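2-keto-3-deoxygluconate kinase (Thermotoga maritima, PDB 2AFB) probably phosphorylates 2-keto-3-deoxygluconate at the expense of ATP, as a sugar kinase of the pfkB (ribokinase-like) family. Local coordinates at residues Glu133-Phe144 against Val165-Asp176; Gly93-Phe101 against Val113-Glu124. All coordinates share one frame; numbering follows the deposited sequence.

Contact 1. Residues Glu133-Phe144 against Val165-Asp176; sequences EKILDGARWFHF and VANEKGVTVSCD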
loop_
_atom_site.group_PDB
_atom_site.type_symbol
_atom_site.label_atom_id
_atom_site.label_comp_id
_atom_site.label_asym_id
_atom_site.label_seq_id
_atom_site.Cartn_x
_atom_site.Cartn_y
_atom_site.Cartn_z
ATOM N N GLU A 133 -24.379 33.594 -20.053
ATOM C CA GLU A 133 -25.029 33.485 -21.339
ATOM C C GLU A 133 -24.435 32.392 -22.200
ATOM O O GLU A 133 -25.147 31.791 -22.971
ATOM C CB GLU A 133 -24.938 34.828 -22.112
ATOM C CG GLU A 133 -25.740 35.963 -21.496
ATOM C CD GLU A 133 -27.257 35.773 -21.661
ATOM O OE1 GLU A 133 -27.662 34.884 -22.451
ATOM O OE2 GLU A 133 -28.029 36.508 -20.998
ATOM N N LYS A 134 -23.118 32.187 -22.130
ATOM C CA LYS A 134 -22.427 31.132 -22.910
ATOM C C LYS A 134 -22.634 29.760 -22.235
ATOM O O LYS A 134 -23.060 28.778 -22.856
ATOM C CB LYS A 134 -20.931 31.492 -23.048
ATOM C CG LYS A 134 -20.036 30.496 -23.792
ATOM N N ILE A 135 -22.368 29.733 -20.935
ATOM C CA ILE A 135 -22.530 28.560 -20.109
ATOM C C ILE A 135 -23.925 27.925 -20.261
ATOM O O ILE A 135 -24.035 26.712 -20.479
ATOM C CB ILE A 135 -22.257 28.896 -18.609
ATOM C CG1 ILE A 135 -20.780 29.181 -18.368
ATOM C CG2 ILE A 135 -22.708 27.748 -17.657
ATOM C CD1 ILE A 135 -20.512 29.933 -17.030
ATOM N N LEU A 136 -24.979 28.724 -20.130
ATOM C CA LEU A 136 -26.333 28.162 -20.063
ATOM C C LEU A 136 -27.022 28.083 -21.423
ATOM O O LEU A 136 -28.139 27.566 -21.521
ATOM C CB LEU A 136 -27.191 28.911 -19.042
ATOM C CG LEU A 136 -26.737 28.787 -17.594
ATOM C CD1 LEU A 136 -27.364 29.882 -16.715
ATOM C CD2 LEU A 136 -27.057 27.439 -17.033
ATOM N N ASP A 137 -26.350 28.553 -22.470
ATOM C CA ASP A 137 -26.885 28.400 -23.805
ATOM C C ASP A 137 -27.202 26.925 -24.028
ATOM O O ASP A 137 -26.343 26.053 -23.862
ATOM C CB ASP A 137 -25.931 28.924 -24.865
ATOM C CG ASP A 137 -26.585 28.999 -26.253
ATOM O OD1 ASP A 137 -27.533 29.803 -26.408
ATOM O OD2 ASP A 137 -26.153 28.259 -27.179
ATOM N N GLY A 138 -28.458 26.641 -24.354
ATOM C CA GLY A 138 -28.877 25.278 -24.674
ATOM C C GLY A 138 -29.052 24.335 -23.490
ATOM O O GLY A 138 -29.308 23.157 -23.687
ATOM N N ALA A 139 -28.883 24.837 -22.259
ATOM C CA ALA A 139 -28.987 24.001 -21.055
ATOM C C ALA A 139 -30.439 23.592 -20.792
ATOM O O ALA A 139 -31.336 24.408 -20.896
ATOM C CB ALA A 139 -28.415 24.741 -19.810
ATOM N N ARG A 140 -30.652 22.342 -20.434
ATOM C CA ARG A 140 -31.993 21.886 -20.051
ATOM C C ARG A 140 -32.164 22.022 -18.539
ATOM O O ARG A 140 -33.286 21.978 -18.023
ATOM C CB ARG A 140 -32.206 20.422 -20.431
ATOM C CG ARG A 140 -31.640 20.017 -21.783
ATOM C CD ARG A 140 -32.660 20.018 -22.883
ATOM N NE ARG A 140 -33.349 18.728 -23.040
ATOM C CZ ARG A 140 -33.310 17.925 -24.120
ATOM N NH1 ARG A 140 -32.569 18.191 -25.206
ATOM N NH2 ARG A 140 -34.032 16.815 -24.112
ATOM N N TRP A 141 -31.046 22.202 -17.832
ATOM C CA TRP A 141 -31.046 22.150 -16.364
ATOM C C TRP A 141 -29.844 22.838 -15.763
ATOM O O TRP A 141 -28.770 22.779 -16.325
ATOM C CB TRP A 141 -31.045 20.701 -15.867
ATOM C CG TRP A 141 -31.633 20.526 -14.514
ATOM C CD1 TRP A 141 -31.042 20.831 -13.320
ATOM C CD2 TRP A 141 -32.928 19.980 -14.187
ATOM N NE1 TRP A 141 -31.876 20.514 -12.283
ATOM C CE2 TRP A 141 -33.027 19.959 -12.785
ATOM C CE3 TRP A 141 -33.951 19.417 -14.936
ATOM C CZ2 TRP A 141 -34.143 19.452 -12.118
ATOM C CZ3 TRP A 141 -35.103 18.947 -14.275
ATOM C CH2 TRP A 141 -35.186 18.977 -12.889
ATOM N N PHE A 142 -30.102 23.510 -14.627
ATOM C CA PHE A 142 -29.113 24.162 -13.773
ATOM C C PHE A 142 -29.350 23.819 -12.292
ATOM O O PHE A 142 -30.459 23.945 -11.750
ATOM C CB PHE A 142 -29.146 25.667 -13.940
ATOM C CG PHE A 142 -28.143 26.369 -13.107
ATOM C CD1 PHE A 142 -26.813 26.251 -13.380
ATOM C CD2 PHE A 142 -28.530 27.112 -11.999
ATOM C CE1 PHE A 142 -25.881 26.906 -12.591
ATOM C CE2 PHE A 142 -27.581 27.753 -11.197
ATOM C CZ PHE A 142 -26.280 27.673 -11.508
ATOM N N HIS A 143 -28.285 23.371 -11.671
ATOM C CA HIS A 143 -28.285 22.925 -10.282
ATOM C C HIS A 143 -27.247 23.657 -9.417
ATOM O O HIS A 143 -26.110 23.815 -9.842
ATOM C CB HIS A 143 -28.046 21.405 -10.197
ATOM C CG HIS A 143 -28.043 20.908 -8.798
ATOM N ND1 HIS A 143 -29.198 20.796 -8.058
ATOM C CD2 HIS A 143 -27.019 20.600 -7.964
ATOM C CE1 HIS A 143 -28.888 20.377 -6.844
ATOM N NE2 HIS A 143 -27.567 20.286 -6.753
ATOM N N PHE A 144 -27.655 24.093 -8.207
ATOM C CA PHE A 144 -26.740 24.687 -7.209
ATOM C C PHE A 144 -27.142 24.195 -5.843
ATOM O O PHE A 144 -28.231 23.604 -5.698
ATOM C CB PHE A 144 -26.693 26.250 -7.232
ATOM C CG PHE A 144 -27.978 26.944 -6.775
ATOM C CD1 PHE A 144 -29.104 26.992 -7.600
ATOM C CD2 PHE A 144 -28.041 27.573 -5.538
ATOM C CE1 PHE A 144 -30.262 27.633 -7.174
ATOM C CE2 PHE A 144 -29.166 28.183 -5.109
ATOM C CZ PHE A 144 -30.289 28.216 -5.922
ATOM N N VAL A 165 -30.013 34.532 -15.763
ATOM C CA VAL A 165 -29.911 33.952 -17.113
ATOM C C VAL A 165 -30.717 32.658 -17.294
ATOM O O VAL A 165 -31.377 32.444 -18.307
ATOM C CB VAL A 165 -28.459 33.676 -17.474
ATOM C CG1 VAL A 165 -28.357 32.987 -18.856
ATOM C CG2 VAL A 165 -27.681 35.004 -17.463
ATOM N N ALA A 166 -30.632 31.771 -16.328
ATOM C CA ALA A 166 -31.434 30.569 -16.356
ATOM C C ALA A 166 -32.882 30.954 -16.574
ATOM O O ALA A 166 -33.559 30.373 -17.380
ATOM C CB ALA A 166 -31.293 29.840 -15.055
ATOM N N ASN A 167 -33.358 31.944 -15.834
ATOM C CA ASN A 167 -34.756 32.359 -15.905
ATOM C C ASN A 167 -35.062 32.989 -17.242
ATOM O O ASN A 167 -36.115 32.745 -17.794
ATOM C CB ASN A 167 -35.059 33.349 -14.790
ATOM C CG ASN A 167 -36.486 33.838 -14.809
ATOM O OD1 ASN A 167 -37.423 33.047 -14.695
ATOM N ND2 ASN A 167 -36.658 35.145 -14.910
ATOM N N GLU A 168 -34.146 33.813 -17.750
ATOM C CA GLU A 168 -34.292 34.387 -19.096
ATOM C C GLU A 168 -34.410 33.280 -20.143
ATOM O O GLU A 168 -35.214 33.385 -21.049
ATOM C CB GLU A 168 -33.097 35.298 -19.427
ATOM C CG GLU A 168 -32.880 35.639 -20.922
ATOM C CD GLU A 168 -31.417 36.035 -21.230
ATOM O OE1 GLU A 168 -30.689 36.518 -20.308
ATOM O OE2 GLU A 168 -30.998 35.829 -22.398
ATOM N N LYS A 169 -33.625 32.212 -19.997
ATOM C CA LYS A 169 -33.538 31.149 -21.022
ATOM C C LYS A 169 -34.553 30.012 -20.822
ATOM O O LYS A 169 -34.661 29.101 -21.650
ATOM C CB LYS A 169 -32.126 30.583 -21.088
ATOM C CG LYS A 169 -31.140 31.517 -21.739
ATOM C CD LYS A 169 -29.800 30.898 -21.829
ATOM C CE LYS A 169 -28.769 31.849 -22.413
ATOM N NZ LYS A 169 -28.999 32.059 -23.868
ATOM N N GLY A 170 -35.305 30.080 -19.736
ATOM C CA GLY A 170 -36.316 29.056 -19.421
ATOM C C GLY A 170 -35.690 27.741 -18.955
ATOM O O GLY A 170 -36.267 26.688 -19.108
ATOM N N VAL A 171 -34.500 27.822 -18.380
ATOM C CA VAL A 171 -33.786 26.654 -17.904
ATOM C C VAL A 171 -34.380 26.212 -16.553
ATOM O O VAL A 171 -34.594 27.049 -15.678
ATOM C CB VAL A 171 -32.293 27.002 -17.766
ATOM C CG1 VAL A 171 -31.470 25.825 -17.181
ATOM C CG2 VAL A 171 -31.736 27.437 -19.105
ATOM N N THR A 172 -34.632 24.906 -16.384
ATOM C CA THR A 172 -35.072 24.348 -15.119
ATOM C C THR A 172 -33.962 24.443 -14.112
ATOM O O THR A 172 -32.804 24.131 -14.428
ATOM C CB THR A 172 -35.531 22.884 -15.221
ATOM O OG1 THR A 172 -36.603 22.790 -16.173
ATOM C CG2 THR A 172 -36.065 22.436 -13.866
ATOM N N VAL A 173 -34.341 24.892 -12.909
ATOM C CA VAL A 173 -33.428 25.186 -11.831
ATOM C C VAL A 173 -33.775 24.322 -10.619
ATOM O O VAL A 173 -34.906 24.339 -10.138
ATOM C CB VAL A 173 -33.475 26.678 -11.424
ATOM C CG1 VAL A 173 -32.733 26.926 -10.148
ATOM C CG2 VAL A 173 -32.937 27.572 -12.534
ATOM N N SER A 174 -32.780 23.564 -10.144
ATOM C CA SER A 174 -32.858 22.900 -8.867
ATOM C C SER A 174 -31.854 23.495 -7.852
ATOM O O SER A 174 -30.786 24.032 -8.199
ATOM C CB SER A 174 -32.641 21.385 -9.026
ATOM O OG SER A 174 -31.323 21.114 -9.430
ATOM N N CYS A 175 -32.223 23.344 -6.583
ATOM C CA CYS A 175 -31.395 23.711 -5.447
ATOM C C CYS A 175 -31.468 22.618 -4.378
ATOM O O CYS A 175 -32.551 22.247 -3.957
ATOM C CB CYS A 175 -31.893 25.022 -4.843
ATOM S SG CYS A 175 -31.001 25.606 -3.366
ATOM N N ASP A 176 -30.324 22.118 -3.956
ATOM C CA ASP A 176 -30.217 21.341 -2.714
ATOM C C ASP A 176 -29.806 22.304 -1.581
ATOM O O ASP A 176 -28.726 22.854 -1.609
ATOM C CB ASP A 176 -29.164 20.215 -2.873
ATOM C CG ASP A 176 -29.071 19.274 -1.641
ATOM O OD1 ASP A 176 -29.499 19.665 -0.507
ATOM O OD2 ASP A 176 -28.542 18.136 -1.828
#

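Contact 2. Residues Gly93-Phe101 against Val113-Glu124; sequences GGNRIGIYF and VVYDRAHSAISE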
loop_
_atom_site.group_PDB
_atom_site.type_symbol
_atom_site.label_atom_id
_atom_site.label_comp_id
_atom_site.label_asym_id
_atom_site.label_seq_id
_atom_site.Cartn_x
_atom_site.Cartn_y
_atom_site.Cartn_z
ATOM N N GLY A 93 -7.337 30.178 -12.255
ATOM C CA GLY A 93 -6.778 31.346 -11.619
ATOM C C GLY A 93 -6.840 31.194 -10.125
ATOM O O GLY A 93 -7.272 30.179 -9.616
ATOM N N GLY A 94 -6.398 32.222 -9.419
ATOM C CA GLY A 94 -6.321 32.188 -7.958
ATOM C C GLY A 94 -5.131 31.397 -7.440
ATOM O O GLY A 94 -4.329 30.869 -8.222
ATOM N N ASN A 95 -5.122 31.207 -6.122
ATOM C CA ASN A 95 -3.943 30.776 -5.387
ATOM C C ASN A 95 -3.853 29.362 -4.917
ATOM O O ASN A 95 -2.762 28.824 -4.841
ATOM C CB ASN A 95 -3.753 31.731 -4.206
ATOM C CG ASN A 95 -3.501 33.104 -4.678
ATOM O OD1 ASN A 95 -2.698 33.300 -5.596
ATOM N ND2 ASN A 95 -4.269 34.059 -4.167
ATOM N N ARG A 96 -4.982 28.756 -4.579
ATOM C CA ARG A 96 -5.007 27.408 -4.044
ATOM C C ARG A 96 -6.342 26.740 -4.365
ATOM O O ARG A 96 -7.343 27.414 -4.651
ATOM C CB ARG A 96 -4.827 27.395 -2.518
ATOM C CG ARG A 96 -6.033 27.916 -1.708
ATOM C CD ARG A 96 -5.669 28.147 -0.246
ATOM N NE ARG A 96 -5.386 26.896 0.455
ATOM C CZ ARG A 96 -6.312 26.117 0.999
ATOM N NH1 ARG A 96 -7.608 26.448 0.976
ATOM N NH2 ARG A 96 -5.946 25.007 1.590
ATOM N N ILE A 97 -6.317 25.422 -4.304
ATOM C CA ILE A 97 -7.512 24.590 -4.225
ATOM C C ILE A 97 -7.910 24.387 -2.785
ATOM O O ILE A 97 -7.075 24.339 -1.897
ATOM C CB ILE A 97 -7.337 23.232 -4.907
ATOM C CG1 ILE A 97 -8.705 22.636 -5.282
ATOM C CG2 ILE A 97 -6.529 22.250 -4.040
ATOM C CD1 ILE A 97 -8.649 21.260 -6.007
ATOM N N GLY A 98 -9.203 24.354 -2.543
ATOM C CA GLY A 98 -9.713 24.013 -1.231
ATOM C C GLY A 98 -9.493 22.550 -0.948
ATOM O O GLY A 98 -9.380 21.731 -1.872
ATOM N N ILE A 99 -9.382 22.241 0.340
ATOM C CA ILE A 99 -9.103 20.910 0.803
ATOM C C ILE A 99 -10.024 20.538 1.957
ATOM O O ILE A 99 -10.349 21.380 2.794
ATOM C CB ILE A 99 -7.643 20.790 1.387
ATOM C CG1 ILE A 99 -6.616 21.241 0.361
ATOM C CG2 ILE A 99 -7.432 19.381 1.888
ATOM C CD1 ILE A 99 -5.159 21.264 0.913
ATOM N N TYR A 100 -10.391 19.262 2.045
ATOM C CA TYR A 100 -10.869 18.741 3.292
ATOM C C TYR A 100 -10.294 17.411 3.640
ATOM O O TYR A 100 -10.027 16.594 2.756
ATOM C CB TYR A 100 -12.387 18.719 3.372
ATOM C CG TYR A 100 -13.185 17.701 2.602
ATOM C CD1 TYR A 100 -13.330 17.781 1.215
ATOM C CD2 TYR A 100 -13.858 16.678 3.274
ATOM C CE1 TYR A 100 -14.144 16.880 0.519
ATOM C CE2 TYR A 100 -14.691 15.778 2.593
ATOM C CZ TYR A 100 -14.836 15.882 1.219
ATOM O OH TYR A 100 -15.628 14.964 0.536
ATOM N N PHE A 101 -10.072 17.242 4.946
ATOM C CA PHE A 101 -9.567 15.987 5.490
ATOM C C PHE A 101 -10.758 15.265 6.062
ATOM O O PHE A 101 -11.543 15.839 6.784
ATOM C CB PHE A 101 -8.564 16.224 6.592
ATOM C CG PHE A 101 -7.360 17.006 6.162
ATOM C CD1 PHE A 101 -7.433 18.353 6.014
ATOM C CD2 PHE A 101 -6.145 16.378 5.876
ATOM C CE1 PHE A 101 -6.329 19.097 5.605
ATOM C CE2 PHE A 101 -5.037 17.125 5.474
ATOM C CZ PHE A 101 -5.152 18.488 5.317
ATOM N N VAL A 113 -14.695 15.681 9.767
ATOM C CA VAL A 113 -14.158 16.496 8.701
ATOM C C VAL A 113 -13.380 17.645 9.341
ATOM O O VAL A 113 -13.865 18.309 10.227
ATOM C CB VAL A 113 -15.245 17.095 7.764
ATOM C CG1 VAL A 113 -14.560 17.820 6.578
ATOM C CG2 VAL A 113 -16.181 16.019 7.213
ATOM N N VAL A 114 -12.162 17.832 8.889
ATOM C CA VAL A 114 -11.439 19.048 9.096
ATOM C C VAL A 114 -11.393 19.823 7.760
ATOM O O VAL A 114 -10.721 19.419 6.838
ATOM C CB VAL A 114 -10.009 18.738 9.524
ATOM C CG1 VAL A 114 -9.246 20.001 9.734
ATOM C CG2 VAL A 114 -9.997 17.872 10.807
ATOM N N TYR A 115 -12.053 20.964 7.675
ATOM C CA TYR A 115 -12.006 21.772 6.454
ATOM C C TYR A 115 -10.773 22.677 6.368
ATOM O O TYR A 115 -10.366 23.295 7.358
ATOM C CB TYR A 115 -13.270 22.675 6.339
ATOM C CG TYR A 115 -14.489 21.868 6.030
ATOM C CD1 TYR A 115 -14.694 21.343 4.740
ATOM C CD2 TYR A 115 -15.390 21.534 7.032
ATOM C CE1 TYR A 115 -15.789 20.560 4.460
ATOM C CE2 TYR A 115 -16.490 20.729 6.764
ATOM C CZ TYR A 115 -16.693 20.263 5.474
ATOM O OH TYR A 115 -17.792 19.486 5.199
ATOM N N ASP A 116 -10.284 22.845 5.142
ATOM C CA ASP A 116 -9.196 23.784 4.810
ATOM C C ASP A 116 -9.467 24.379 3.422
ATOM O O ASP A 116 -8.730 24.142 2.457
ATOM C CB ASP A 116 -7.914 22.991 4.840
ATOM C CG ASP A 116 -6.674 23.862 4.784
ATOM O OD1 ASP A 116 -6.774 25.093 5.045
ATOM O OD2 ASP A 116 -5.613 23.301 4.439
ATOM N N ARG A 117 -10.618 25.057 3.321
ATOM C CA ARG A 117 -11.171 25.517 2.058
ATOM C C ARG A 117 -11.066 27.035 1.928
ATOM O O ARG A 117 -11.214 27.584 0.855
ATOM C CB ARG A 117 -12.623 25.014 1.894
ATOM C CG ARG A 117 -13.637 25.611 2.903
ATOM C CD ARG A 117 -15.045 24.930 2.896
ATOM N NE ARG A 117 -15.494 24.677 1.541
ATOM C CZ ARG A 117 -16.563 23.940 1.234
ATOM N NH1 ARG A 117 -17.321 23.433 2.222
ATOM N NH2 ARG A 117 -16.857 23.705 -0.051
ATOM N N ALA A 118 -10.738 27.717 3.002
ATOM C CA ALA A 118 -10.713 29.176 2.952
ATOM C C ALA A 118 -9.678 29.697 1.968
ATOM O O ALA A 118 -8.635 29.123 1.781
ATOM C CB ALA A 118 -10.470 29.728 4.314
ATOM N N HIS A 119 -10.022 30.762 1.286
ATOM C CA HIS A 119 -9.121 31.456 0.369
ATOM C C HIS A 119 -8.835 30.649 -0.887
ATOM O O HIS A 119 -7.892 30.943 -1.595
ATOM C CB HIS A 119 -7.809 31.866 1.071
ATOM C CG HIS A 119 -8.014 32.517 2.397
ATOM N ND1 HIS A 119 -8.572 33.771 2.534
ATOM C CD2 HIS A 119 -7.721 32.092 3.652
ATOM C CE1 HIS A 119 -8.629 34.085 3.819
ATOM N NE2 HIS A 119 -8.111 33.087 4.518
ATOM N N SER A 120 -9.684 29.663 -1.159
ATOM C CA SER A 120 -9.637 28.903 -2.394
ATOM C C SER A 120 -9.950 29.803 -3.573
ATOM O O SER A 120 -10.606 30.850 -3.425
ATOM C CB SER A 120 -10.677 27.749 -2.380
ATOM O OG SER A 120 -12.022 28.267 -2.374
ATOM N N ALA A 121 -9.510 29.362 -4.757
ATOM C CA ALA A 121 -9.699 30.118 -5.975
ATOM C C ALA A 121 -11.204 30.419 -6.222
ATOM O O ALA A 121 -11.569 31.509 -6.634
ATOM C CB ALA A 121 -9.068 29.344 -7.157
ATOM N N ILE A 122 -12.076 29.454 -5.968
ATOM C CA ILE A 122 -13.507 29.697 -6.182
ATOM C C ILE A 122 -14.044 30.689 -5.154
ATOM O O ILE A 122 -14.876 31.529 -5.495
ATOM C CB ILE A 122 -14.348 28.367 -6.220
ATOM C CG1 ILE A 122 -15.843 28.617 -6.448
ATOM C CG2 ILE A 122 -14.218 27.564 -4.924
ATOM C CD1 ILE A 122 -16.171 29.056 -7.816
ATOM N N SER A 123 -13.570 30.598 -3.911
ATOM C CA SER A 123 -14.040 31.471 -2.835
ATOM C C SER A 123 -13.802 32.933 -3.172
ATOM O O SER A 123 -14.622 33.750 -2.840
ATOM C CB SER A 123 -13.436 31.116 -1.471
ATOM O OG SER A 123 -12.120 31.578 -1.312
ATOM N N GLU A 124 -12.723 33.197 -3.898
ATOM C CA GLU A 124 -12.282 34.516 -4.301
ATOM C C GLU A 124 -12.672 34.823 -5.760
ATOM O O GLU A 124 -12.219 35.823 -6.345
ATOM C CB GLU A 124 -10.737 34.566 -4.150
ATOM C CG GLU A 124 -10.303 34.269 -2.727
ATOM C CD GLU A 124 -8.841 34.563 -2.470
ATOM O OE1 GLU A 124 -8.063 34.560 -3.456
ATOM O OE2 GLU A 124 -8.475 34.792 -1.278
HETATM O O HOH W 1 -7.274 31.839 -4.314
#

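Contact 1. Residues Glu133-Phe144 against Val165-Asp176
The hydroxyl of S174 is shared by two rings of the neighbouring strand, those of W141 and H143. The indole N-H of W141 runs almost straight to it, NE1 to OG 3.0 Å with 175° at the hydrogen, and OG lies in the plane of the ring. On H143 the partner is ND1, 2.5 Å from S174 OG, a bond in which either group could be the donor. Serine suits the place because its OG, set between backbone N and carbonyl carbon (chi1 67°), can meet both nitrogens. One face of the indole is covered by T172, whose methyl CG2 makes a CH-pi contact 3.6 Å from the centroid of the six-membered ring of W141. A phenylalanine in place of W141 would probably leave S174 OG without its indole N-H donor and open a gap under the T172 methyl. These residues belong to parallel strands 139-145 and 172-176, joined by helix 155-169 in a beta-alpha-beta crossover of the Rossmann-like kinase core. Across the sheet, the face that carries F142 and F144 lies against that helix, through A162, L159 and L163. There C175 SG sits obliquely beside the F144 ring, 4.0 Å from its centroid, while CB of the same cysteine comes over the ring face. Where the helix ends in a Schellman motif at G170, V171 packs CG1 against CB of F142. Farther out, K169 reaches E133 in a salt bridge, NZ to OE1 3.4 Å, with D137 a longer partner. Helix 290-304 covers the face that carries W141 and S174.

Contact 2. Residues Gly93-Phe101 against Val113-Glu124
A beta hairpin of strands 99-103 and 112-116, at one edge of the four-stranded sheet, runs on into two irregular arms that stay paired through R96 and A121. In the strands, I99 and D116 form a hydrogen-bonded pair, as do F101 and V114, whose F101 N to V114 O bond is nearly straight at 176°. Between them Y100 and Y115 form a non-hydrogen-bonded pair; their rings barely overlap, and Y100 CB rests 3.8 Å from Y115 CD1. The carbonyl of D116 takes three N-H donors. R96 grips it end-on, NH1 and NH2 each 3.0 Å from D116 O, and the oxygen lies in the guanidinium plane; I99 N is the third donor, on the opposite side of the carbonyl plane from the two R96 nitrogens. Arginine suits this place because its bent chain (chi3 -68°) lets one N-H from each terminal nitrogen converge on that atom, while NH2 also makes a salt bridge to D116 OD2 (3.3 Å). Beyond, A121 N donates to R96 O, and A121 CB comes 3.2 Å from G93 O. At G94 a CB would clash with that methyl. A water joins N95 N, H119 O and E124 OE1. S120 OG accepts from S123 N in an ST motif and also bonds E20. R96 and D116 form further salt bridges with D116 and R96 of the second subunit, where the two arginines approach each other. The two D116 carboxylates, one from each subunit, probably offset the charge of the paired arginines, so that the hairpins meet through reciprocal salt bridges.

From the N terminus the chain reaches contact 2 first: 93-101 runs out along one hairpin strand, turns, and comes back through 113-124, closing a short loop with 11 residues between its segments. Only then does contact 1 open at helix 132-135; it closes at strand 172-176 after 20 residues, half of them helical. The two are therefore in series, neither nested nor crossed. Contact 2 belongs to the small sheet and to the subunit interface, whereas contact 1 joins adjacent central strands and their connecting helix in the large sheet. Their centres lie about 26 Å apart and their nearest atoms about 10 Å, without touching.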